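Long-range contact in aryl acylamidase (bacterium CSBL00001, PDB 4YJ6), which probably hydrolyses the amide bond of N-acylated aryl amines, releasing the arylamine and a carboxylate: residues A169-G174 with I227-R232. Sequence-based numbering, arbitrary orientation.
Sequences ALVADG and ITRTVR
V171 lays its two methyls over the backbone at the end of strand 223-228, CG1 against T228 C at 3.5 Å and CG2 against I227 O at 3.6 Å. Here, in the amidase fold, the last turn of helix 165-172 packs on a strand of the mixed central sheet, and the helix closes in a Schellman motif at G174, where phi is positive (85°) and a CB would press on the carbonyl O of D173, which by itself demands glycine. With CG1 anti to its own backbone N (chi1 173°), V171 CG1 also lies 3.6 Å from R229 CG, while I227 CG2 adds a looser apolar contact at V171 CB.

The contact illustrates how an arginine can fasten the C-terminal end of a helix by a carbonyl of its last turn. The carbonyl O of V171 accepts two donors: G174 N, in one of the two bonds of the Schellman motif, and R229 NH1, which comes in at 2.9 Å on a lone pair in the carbonyl plane, nearly straight at 164°. A bend at chi3 turns the guanidinium so that this oxygen lies at its edge. The same NH1 bonds V176 O, so one buried nitrogen ties together two carbonyls around the helix exit. A leucine in place of R229 would probably leave V171 O with only G174 N of these two donors, rob V176 O of its bond to NH1 and lose the polar link between helix end and strand. Beyond the strand, T230, at the N-cap of helix 231-241, accepts D233 N on its OG1. Beside the turn, R229 NH1 sits 3.4 Å from G174 CA.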
# COMPACT_ATOMS: atom_id res chain seq x y z
N ALA A 169 4.59 -3.56 7.97
CA ALA A 169 5.37 -3.95 9.15
C ALA A 169 5.54 -5.48 9.21
O ALA A 169 6.63 -5.99 9.44
CB ALA A 169 4.69 -3.42 10.45
N LEU A 170 4.47 -6.22 8.94
CA LEU A 170 4.62 -7.68 8.92
C LEU A 170 5.60 -8.15 7.86
O LEU A 170 6.41 -9.05 8.12
CB LEU A 170 3.26 -8.37 8.71
CG LEU A 170 2.27 -8.20 9.86
CD1 LEU A 170 0.95 -8.96 9.52
CD2 LEU A 170 2.85 -8.74 11.16
N VAL A 171 5.54 -7.56 6.66
CA VAL A 171 6.43 -7.97 5.59
C VAL A 171 7.88 -7.56 5.92
O VAL A 171 8.79 -8.34 5.68
CB VAL A 171 5.97 -7.36 4.24
CG1 VAL A 171 7.00 -7.63 3.10
CG2 VAL A 171 4.57 -7.96 3.91
N ALA A 172 8.06 -6.35 6.45
CA ALA A 172 9.40 -5.86 6.76
C ALA A 172 10.05 -6.65 7.89
O ALA A 172 11.29 -6.71 7.97
CB ALA A 172 9.37 -4.36 7.09
N ASP A 173 9.22 -7.26 8.73
CA ASP A 173 9.72 -8.02 9.89
C ASP A 173 9.84 -9.50 9.54
O ASP A 173 10.18 -10.32 10.40
CB ASP A 173 8.81 -7.82 11.10
CG ASP A 173 9.52 -8.09 12.44
OD1 ASP A 173 10.68 -7.68 12.57
OD2 ASP A 173 8.91 -8.72 13.33
N GLY A 174 9.57 -9.86 8.28
CA GLY A 174 9.81 -11.22 7.82
C GLY A 174 8.67 -12.20 8.11
O GLY A 174 8.82 -13.40 7.85
N ILE A 227 2.37 -5.63 -0.93
CA ILE A 227 3.64 -5.20 -0.35
C ILE A 227 4.48 -6.46 -0.12
O ILE A 227 3.99 -7.41 0.45
CB ILE A 227 3.40 -4.44 0.96
CG1 ILE A 227 2.59 -3.18 0.66
CG2 ILE A 227 4.76 -4.09 1.69
CD1 ILE A 227 2.10 -2.42 1.91
N THR A 228 5.72 -6.47 -0.62
CA THR A 228 6.56 -7.68 -0.57
C THR A 228 8.00 -7.30 -0.23
O THR A 228 8.32 -6.12 -0.09
CB THR A 228 6.61 -8.38 -1.94
OG1 THR A 228 7.13 -7.46 -2.92
CG2 THR A 228 5.22 -8.85 -2.39
N ARG A 229 8.89 -8.28 -0.11
CA ARG A 229 10.31 -7.97 0.08
C ARG A 229 11.06 -8.12 -1.22
O ARG A 229 12.17 -7.59 -1.34
CB ARG A 229 10.96 -8.89 1.14
CG ARG A 229 10.43 -8.61 2.57
CD ARG A 229 11.14 -9.44 3.66
NE ARG A 229 10.93 -10.87 3.44
CZ ARG A 229 9.86 -11.55 3.85
NH1 ARG A 229 8.91 -10.97 4.58
NH2 ARG A 229 9.77 -12.83 3.53
N THR A 230 10.50 -8.84 -2.19
CA THR A 230 11.14 -8.99 -3.50
C THR A 230 10.21 -8.59 -4.62
O THR A 230 8.99 -8.69 -4.50
CB THR A 230 11.57 -10.44 -3.81
OG1 THR A 230 10.39 -11.26 -4.07
CG2 THR A 230 12.35 -11.03 -2.65
N VAL A 231 10.80 -8.17 -5.73
CA VAL A 231 10.00 -7.79 -6.88
C VAL A 231 9.34 -9.02 -7.48
O VAL A 231 8.18 -8.95 -7.89
CB VAL A 231 10.85 -7.02 -7.92
CG1 VAL A 231 10.00 -6.68 -9.16
CG2 VAL A 231 11.41 -5.74 -7.24
N ARG A 232 10.04 -10.16 -7.48
CA ARG A 232 9.47 -11.40 -8.00
C ARG A 232 8.18 -11.76 -7.22
O ARG A 232 7.19 -12.17 -7.82
CB ARG A 232 10.47 -12.58 -7.87
CG ARG A 232 9.86 -13.96 -8.26
CD ARG A 232 10.93 -15.08 -8.23
NE ARG A 232 11.92 -14.78 -9.26
CZ ARG A 232 13.25 -14.62 -9.08
NH1 ARG A 232 13.83 -14.80 -7.87
NH2 ARG A 232 14.02 -14.30 -10.13